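Local structure of EGF family domain-containing protein (Toxoplasma gondii, 4Z80) at residues I121-P127 with P139-A145; S132-A137 with H228-Y234; G216-Y222 with Y234-T240. The protein binds a RON2-family peptide as a divergent AMA-type protein and probably takes part in the moving junction during host-cell invasion. All blocks are in the same frame, centred on the assembly; numbering follows the deposited sequence.

Interaction 1 (I121-P127 with P139-A145)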
# COMPACT_ATOMS: atom_id res chain seq x y z
N ILE A 121 13.53 0.44 -4.14
CA ILE A 121 14.23 -0.47 -3.24
C ILE A 121 15.56 -0.94 -3.80
O ILE A 121 15.83 -0.81 -5.00
CB ILE A 121 13.35 -1.71 -2.90
CG1 ILE A 121 13.10 -2.57 -4.16
CG2 ILE A 121 12.03 -1.26 -2.28
CD1 ILE A 121 12.32 -3.86 -3.89
N HIS A 122 16.38 -1.50 -2.92
CA HIS A 122 17.62 -2.16 -3.28
C HIS A 122 17.59 -3.56 -2.66
O HIS A 122 18.28 -3.81 -1.67
CB HIS A 122 18.84 -1.37 -2.80
CG HIS A 122 20.15 -1.92 -3.28
ND1 HIS A 122 20.98 -1.23 -4.13
CD2 HIS A 122 20.75 -3.12 -3.07
CE1 HIS A 122 22.04 -1.96 -4.41
NE2 HIS A 122 21.92 -3.12 -3.78
N ALA A 123 16.79 -4.45 -3.22
CA ALA A 123 16.64 -5.79 -2.65
C ALA A 123 17.59 -6.82 -3.27
O ALA A 123 17.43 -8.02 -3.04
CB ALA A 123 15.20 -6.26 -2.78
N ASN A 124 18.58 -6.35 -4.03
CA ASN A 124 19.57 -7.22 -4.67
C ASN A 124 18.91 -8.19 -5.65
O ASN A 124 19.10 -9.41 -5.58
CB ASN A 124 20.38 -7.98 -3.61
CG ASN A 124 21.13 -7.05 -2.67
OD1 ASN A 124 21.85 -6.15 -3.12
ND2 ASN A 124 20.93 -7.23 -1.37
N VAL A 125 18.14 -7.61 -6.57
CA VAL A 125 17.37 -8.36 -7.56
C VAL A 125 17.82 -8.06 -8.99
O VAL A 125 17.98 -8.99 -9.78
CB VAL A 125 15.86 -8.04 -7.43
CG1 VAL A 125 15.05 -8.70 -8.55
CG2 VAL A 125 15.35 -8.51 -6.07
N MET A 126 18.02 -6.78 -9.31
CA MET A 126 18.28 -6.35 -10.69
C MET A 126 19.77 -6.10 -10.92
O MET A 126 20.40 -5.38 -10.16
CB MET A 126 17.50 -5.07 -11.02
CG MET A 126 15.99 -5.17 -10.83
SD MET A 126 15.26 -6.47 -11.85
CE MET A 126 13.52 -6.25 -11.48
N PRO A 127 20.34 -6.66 -12.00
CA PRO A 127 19.70 -7.49 -13.03
C PRO A 127 19.46 -8.91 -12.56
O PRO A 127 20.30 -9.49 -11.87
CB PRO A 127 20.72 -7.47 -14.17
CG PRO A 127 22.03 -7.38 -13.45
CD PRO A 127 21.76 -6.45 -12.29
N PRO A 139 23.07 -9.59 -9.06
CA PRO A 139 21.83 -8.90 -8.67
C PRO A 139 22.12 -7.80 -7.65
O PRO A 139 22.84 -8.04 -6.68
CB PRO A 139 20.98 -10.02 -8.07
CG PRO A 139 21.44 -11.25 -8.77
CD PRO A 139 22.92 -11.06 -9.01
N GLY A 140 21.56 -6.62 -7.89
CA GLY A 140 21.84 -5.44 -7.09
C GLY A 140 22.64 -4.40 -7.86
O GLY A 140 22.53 -3.21 -7.59
N ALA A 141 23.44 -4.85 -8.82
CA ALA A 141 24.36 -3.96 -9.52
C ALA A 141 23.66 -2.81 -10.24
O ALA A 141 24.24 -1.74 -10.39
CB ALA A 141 25.19 -4.76 -10.52
N ALA A 142 22.42 -3.02 -10.69
CA ALA A 142 21.71 -1.99 -11.45
C ALA A 142 20.85 -1.08 -10.57
O ALA A 142 20.29 -0.09 -11.05
CB ALA A 142 20.83 -2.64 -12.51
N GLU A 143 20.74 -1.41 -9.29
CA GLU A 143 19.78 -0.76 -8.40
C GLU A 143 20.28 0.56 -7.83
O GLU A 143 21.48 0.84 -7.84
CB GLU A 143 19.40 -1.72 -7.27
CG GLU A 143 18.75 -3.01 -7.82
CD GLU A 143 18.45 -4.05 -6.76
OE1 GLU A 143 18.97 -3.94 -5.63
OE2 GLU A 143 17.68 -4.98 -7.07
N VAL A 144 19.36 1.40 -7.37
CA VAL A 144 19.76 2.65 -6.72
C VAL A 144 20.70 2.34 -5.57
O VAL A 144 20.60 1.28 -4.93
CB VAL A 144 18.53 3.45 -6.21
CG1 VAL A 144 17.60 3.80 -7.37
CG2 VAL A 144 17.78 2.70 -5.14
N ALA A 145 21.64 3.25 -5.31
CA ALA A 145 22.62 3.04 -4.26
C ALA A 145 21.91 2.77 -2.94
O ALA A 145 20.88 3.38 -2.67
CB ALA A 145 23.54 4.25 -4.13
O HOH W 1 16.52 0.16 -7.53

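Interaction 2 (S132-A137 with H228-Y234)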
# COMPACT_ATOMS: atom_id res chain seq x y z
N SER A 132 23.58 -13.84 -22.27
CA SER A 132 24.01 -13.39 -23.60
C SER A 132 24.76 -12.05 -23.58
O SER A 132 25.29 -11.62 -24.61
CB SER A 132 22.83 -13.31 -24.57
OG SER A 132 22.16 -12.06 -24.51
N CYS A 133 24.82 -11.41 -22.41
CA CYS A 133 25.55 -10.15 -22.28
C CYS A 133 27.06 -10.36 -22.37
O CYS A 133 27.56 -11.43 -22.03
CB CYS A 133 25.22 -9.47 -20.94
SG CYS A 133 23.48 -9.00 -20.74
N ALA A 134 27.77 -9.33 -22.81
CA ALA A 134 29.22 -9.39 -22.92
C ALA A 134 29.88 -9.61 -21.56
O ALA A 134 30.90 -10.28 -21.45
CB ALA A 134 29.75 -8.12 -23.56
N SER A 135 29.28 -9.05 -20.51
CA SER A 135 29.77 -9.29 -19.16
C SER A 135 28.64 -9.63 -18.21
O SER A 135 27.46 -9.42 -18.51
CB SER A 135 30.54 -8.08 -18.64
OG SER A 135 29.74 -6.90 -18.68
N ARG A 136 29.02 -10.18 -17.06
CA ARG A 136 28.09 -10.54 -16.00
C ARG A 136 28.01 -9.44 -14.94
O ARG A 136 28.85 -8.53 -14.90
CB ARG A 136 28.50 -11.86 -15.35
CG ARG A 136 29.86 -11.79 -14.65
CD ARG A 136 30.20 -13.09 -13.92
NE ARG A 136 31.50 -13.01 -13.26
CZ ARG A 136 32.66 -13.31 -13.83
NH1 ARG A 136 32.70 -13.72 -15.10
NH2 ARG A 136 33.79 -13.21 -13.15
N ALA A 137 26.99 -9.52 -14.09
CA ALA A 137 26.86 -8.63 -12.95
C ALA A 137 25.99 -9.32 -11.91
O ALA A 137 25.09 -10.09 -12.27
CB ALA A 137 26.25 -7.30 -13.35
N HIS A 228 22.85 -3.07 -25.78
CA HIS A 228 22.24 -4.37 -25.51
C HIS A 228 21.43 -4.23 -24.22
O HIS A 228 21.98 -4.30 -23.12
CB HIS A 228 23.31 -5.46 -25.39
CG HIS A 228 22.76 -6.85 -25.35
ND1 HIS A 228 23.57 -7.96 -25.31
CD2 HIS A 228 21.49 -7.31 -25.33
CE1 HIS A 228 22.82 -9.05 -25.26
NE2 HIS A 228 21.55 -8.68 -25.28
N VAL A 229 20.13 -4.02 -24.38
CA VAL A 229 19.25 -3.63 -23.28
C VAL A 229 19.25 -4.63 -22.13
O VAL A 229 18.93 -5.81 -22.31
CB VAL A 229 17.80 -3.43 -23.77
CG1 VAL A 229 16.88 -3.05 -22.62
CG2 VAL A 229 17.75 -2.36 -24.83
N GLY A 230 19.60 -4.15 -20.94
CA GLY A 230 19.64 -4.98 -19.75
C GLY A 230 21.02 -5.42 -19.34
O GLY A 230 21.19 -6.02 -18.28
N CYS A 231 22.03 -5.13 -20.16
CA CYS A 231 23.37 -5.63 -19.90
C CYS A 231 24.26 -4.67 -19.12
O CYS A 231 24.07 -3.45 -19.19
CB CYS A 231 24.05 -5.99 -21.23
SG CYS A 231 23.31 -7.43 -22.02
N PRO A 232 25.22 -5.21 -18.36
CA PRO A 232 26.16 -4.34 -17.63
C PRO A 232 27.11 -3.60 -18.57
O PRO A 232 27.29 -4.05 -19.70
CB PRO A 232 26.94 -5.31 -16.74
CG PRO A 232 26.24 -6.64 -16.85
CD PRO A 232 25.50 -6.64 -18.13
N PRO A 233 27.72 -2.51 -18.10
CA PRO A 233 27.61 -1.92 -16.76
C PRO A 233 26.39 -1.02 -16.59
O PRO A 233 25.73 -0.68 -17.57
CB PRO A 233 28.90 -1.10 -16.64
CG PRO A 233 29.17 -0.68 -18.03
CD PRO A 233 28.74 -1.82 -18.91
N TYR A 234 26.11 -0.65 -15.35
CA TYR A 234 24.95 0.17 -15.02
C TYR A 234 25.40 1.49 -14.41
O TYR A 234 26.51 1.58 -13.88
CB TYR A 234 24.01 -0.58 -14.07
CG TYR A 234 23.67 -1.96 -14.58
CD1 TYR A 234 22.70 -2.13 -15.57
CD2 TYR A 234 24.33 -3.09 -14.11
CE1 TYR A 234 22.41 -3.37 -16.07
CE2 TYR A 234 24.03 -4.34 -14.60
CZ TYR A 234 23.07 -4.47 -15.58
OH TYR A 234 22.78 -5.72 -16.08
O HOH W 2 26.31 -7.68 -24.84
O HOH W 3 27.41 -6.37 -21.17

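Interaction 3 (G216-Y222 with Y234-T240)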
# COMPACT_ATOMS: atom_id res chain seq x y z
N GLY A 216 9.31 10.01 -12.87
CA GLY A 216 10.06 11.08 -12.24
C GLY A 216 10.86 10.64 -11.03
O GLY A 216 11.45 11.47 -10.36
N HIS A 217 10.88 9.33 -10.77
CA HIS A 217 11.48 8.81 -9.54
C HIS A 217 12.85 8.19 -9.77
O HIS A 217 13.18 7.80 -10.89
CB HIS A 217 10.56 7.75 -8.92
CG HIS A 217 9.14 8.20 -8.78
ND1 HIS A 217 8.77 9.24 -7.96
CD2 HIS A 217 8.00 7.75 -9.36
CE1 HIS A 217 7.46 9.42 -8.04
NE2 HIS A 217 6.97 8.52 -8.88
N LYS A 218 13.65 8.10 -8.71
CA LYS A 218 14.94 7.45 -8.78
C LYS A 218 14.78 5.94 -8.74
O LYS A 218 14.25 5.39 -7.77
CB LYS A 218 15.85 7.92 -7.64
CG LYS A 218 16.22 9.40 -7.74
CD LYS A 218 16.83 9.93 -6.45
CE LYS A 218 16.76 11.45 -6.38
NZ LYS A 218 15.35 11.95 -6.35
N GLY A 219 15.25 5.26 -9.79
CA GLY A 219 15.06 3.83 -9.92
C GLY A 219 16.23 3.12 -10.57
O GLY A 219 17.25 3.73 -10.90
N TYR A 220 16.09 1.81 -10.73
CA TYR A 220 17.18 1.00 -11.23
C TYR A 220 17.40 1.25 -12.71
O TYR A 220 16.49 1.65 -13.43
CB TYR A 220 16.94 -0.49 -10.95
CG TYR A 220 16.12 -1.29 -11.95
CD1 TYR A 220 14.73 -1.21 -11.99
CD2 TYR A 220 16.74 -2.21 -12.79
CE1 TYR A 220 13.99 -1.99 -12.87
CE2 TYR A 220 16.01 -2.99 -13.67
CZ TYR A 220 14.64 -2.87 -13.71
OH TYR A 220 13.93 -3.65 -14.58
N ASP A 221 18.65 1.05 -13.13
CA ASP A 221 19.07 1.23 -14.51
C ASP A 221 18.73 -0.03 -15.30
O ASP A 221 19.53 -0.96 -15.38
CB ASP A 221 20.56 1.55 -14.56
CG ASP A 221 21.08 1.78 -15.96
OD1 ASP A 221 20.27 1.76 -16.91
OD2 ASP A 221 22.30 1.98 -16.10
N TYR A 222 17.52 -0.07 -15.86
CA TYR A 222 17.04 -1.27 -16.53
C TYR A 222 17.82 -1.50 -17.81
O TYR A 222 18.01 -2.63 -18.23
CB TYR A 222 15.53 -1.17 -16.84
CG TYR A 222 15.23 -0.29 -18.04
CD1 TYR A 222 15.33 -0.79 -19.34
CD2 TYR A 222 14.87 1.04 -17.88
CE1 TYR A 222 15.08 0.01 -20.43
CE2 TYR A 222 14.61 1.85 -18.96
CZ TYR A 222 14.72 1.33 -20.24
OH TYR A 222 14.46 2.14 -21.32
N TYR A 234 26.11 -0.65 -15.35
CA TYR A 234 24.95 0.17 -15.02
C TYR A 234 25.40 1.49 -14.41
O TYR A 234 26.51 1.58 -13.88
CB TYR A 234 24.01 -0.58 -14.07
CG TYR A 234 23.67 -1.96 -14.58
CD1 TYR A 234 22.70 -2.13 -15.57
CD2 TYR A 234 24.33 -3.09 -14.11
CE1 TYR A 234 22.41 -3.37 -16.07
CE2 TYR A 234 24.03 -4.34 -14.60
CZ TYR A 234 23.07 -4.47 -15.58
OH TYR A 234 22.78 -5.72 -16.08
N ASN A 235 24.54 2.50 -14.49
CA ASN A 235 24.84 3.80 -13.92
C ASN A 235 23.59 4.38 -13.29
O ASN A 235 23.05 5.37 -13.77
CB ASN A 235 25.42 4.74 -14.98
CG ASN A 235 26.09 5.97 -14.38
OD1 ASN A 235 26.53 5.96 -13.23
ND2 ASN A 235 26.19 7.03 -15.17
N PRO A 236 23.11 3.74 -12.22
CA PRO A 236 21.96 4.29 -11.51
C PRO A 236 22.34 5.61 -10.83
O PRO A 236 23.53 5.87 -10.64
CB PRO A 236 21.61 3.19 -10.50
CG PRO A 236 22.90 2.49 -10.26
CD PRO A 236 23.61 2.51 -11.58
N PRO A 237 21.35 6.43 -10.45
CA PRO A 237 19.92 6.17 -10.62
C PRO A 237 19.42 6.52 -12.02
O PRO A 237 19.98 7.37 -12.70
CB PRO A 237 19.28 7.07 -9.56
CG PRO A 237 20.23 8.22 -9.44
CD PRO A 237 21.60 7.67 -9.70
N HIS A 238 18.36 5.83 -12.43
CA HIS A 238 17.65 6.10 -13.67
C HIS A 238 16.31 6.74 -13.35
O HIS A 238 15.63 6.28 -12.43
CB HIS A 238 17.45 4.81 -14.46
CG HIS A 238 16.51 4.94 -15.61
ND1 HIS A 238 16.84 5.58 -16.78
CD2 HIS A 238 15.23 4.50 -15.76
CE1 HIS A 238 15.81 5.54 -17.61
NE2 HIS A 238 14.82 4.89 -17.01
N VAL A 239 15.91 7.78 -14.07
CA VAL A 239 14.64 8.43 -13.78
C VAL A 239 13.51 7.66 -14.44
O VAL A 239 13.52 7.44 -15.66
CB VAL A 239 14.60 9.90 -14.25
CG1 VAL A 239 13.26 10.54 -13.88
CG2 VAL A 239 15.73 10.68 -13.62
N THR A 240 12.54 7.23 -13.64
CA THR A 240 11.46 6.40 -14.15
C THR A 240 10.49 7.17 -15.04
O THR A 240 10.35 8.40 -14.95
CB THR A 240 10.65 5.76 -13.02
OG1 THR A 240 9.99 6.79 -12.27
CG2 THR A 240 11.54 4.95 -12.09

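Interaction 1 (I121-P127 with P139-A145)
Within the long irregular connection between strands 101-104 and 160-161, a type I beta turn from G140 to E143 presents the E143 carboxylate to three successive main-chain N-H groups, those of N124, V125 and M126. The side chain leaves the turn with CG anti to its own carbonyl carbon (chi1 -61°) and runs extended beyond CG, which carries the carboxylate into the bend of 121-127. N124 N meets the syn lone pair of E143 OE1 at 2.9 Å. OE2 takes two donors from one face, both well out of the carboxylate plane: V125 N lies 2.7 Å from E143 OE2, and M126 N adds a nearly straight bond. A weak bond from Y154 OH to OE2 supplements this grip, so the buried carboxylate is well supplied with donors, which would favour its charged form. The H122 imidazole stands almost perpendicular to it, at 86°, with OE1 over one ring face and displaced toward CD2. The same ring is fixed in rotation by H122 ND1, whose N-H points to V144 O in the ring plane at 2.7 Å. Next along the chain, M126 precedes the cis peptide bond of P127, and its carbonyl accepts two turn amides. G140 N and A142 N approach M126 O from opposite faces of the carbonyl plane, at 2.8 Å for G140 N.

Interaction 2 (S132-A137 with H228-Y234)
C133 and C231 are joined by a disulfide, SG to SG 2.0 Å with a chi3 of -77°, and no direct hydrogen bond crosses between 132-137 and 228-234. Beside the bridge the P232 ring supplies the main apolar surface. Its CG packs on the A137 methyl, with P232 CG to A137 CB at 3.6 Å, while its CD lies near C133 CB and S135 O. The latter oxygen is buried against the proline ring with no hydrogen-bonding partner in the model. A137 CB also meets the Y234 ring at its edge, 3.9 Å from CE2. At the other end, S132 OG sits at the edge of the H228 imidazole, 3.2 Å from CE1. One face of that ring has C231 SG 3.3 Å above its plane, off-centre toward the rim, with C133 SG farther off, 4.8 Å from the ring centroid.

Two waters supplement these contacts. One accepts from A134 N and lies 2.8 Å from H228 ND1; the other donates to P232 O and receives a weak bond from S135 N. Further out, a type II beta turn from H228 to C231 sets the cysteine, closed by C231 N to H228 O. Y234 OH donates to G230 O at 2.7 Å and ties the phenol to the turn, with one face of its ring against P232 CA. H228 extends with CG anti to the backbone N (chi1 -170°), and its NE2 is hydrogen-bonded to P21 O of the bound TgRON2L1 peptide chain. S132 OG makes a weak hydrogen bond to the same P21 O. P22 of the same peptide packs on C133, C231 and H228. The disulfide and histidine ring thus belong to the RON2L1 peptide-binding surface, a disulfide-braced pair of loops.

Interaction 3 (G216-Y222 with Y234-T240)
D221, the centre of an inverse gamma turn, bonds across to N235 N through the anti lone pair of OD2, at 2.8 Å, just beyond the paired residues of a two-stranded antiparallel sheet. CG lies anti to the backbone N (chi1 -179°), directing the carboxylate toward the backbone at N235. Its other oxygen, OD1, is held by G224 N, so both oxygens are committed. The pairing itself is short. G219 and H238 form the hydrogen-bonded pair, with H238 N to G219 O at 2.8 Å and G219 N returning a bond to H238 O. K218 and V239 form the adjacent non-hydrogen-bonded pair, where V239 CA makes a C-H...O contact with H217 O. That same H217 O accepts T240 N at 2.9 Å. H217 N donates to T240 OG1 at 3.1 Å, and G216 N bonds to T240 O. Opposite the face bearing K218 and V239, H238 is fixed by a hydrogen bond from NE2 to E208. The edge of Y222, its OH bonded to Y206, meets the H238 ring in an offset edge-to-face stack with planes at 84°, Y222 CE2 lying 3.6 Å from H238 NE2.

Overall arrangement
The three contacts lie on the same side of the chain's centre. Interactions 1 and 3 are closest, about 10 Å between centres, with interaction 2 about 14 Å from the first and 16 Å from the third. Segment 132-137 falls between the two halves of interaction 1, and 228-234 runs through the connection between strands 218-219 and 238-239 of interaction 3; the disulfide of interaction 2 therefore links two separate excursions of the chain. Y234 belongs to both later contacts and packs on P127 and A142 of interaction 1, while a probable hydrogen bond from D221 N to A142 O joins interactions 1 and 3. They connect the peptide-contacting loops to buried interaction 1 and the two-stranded sheet.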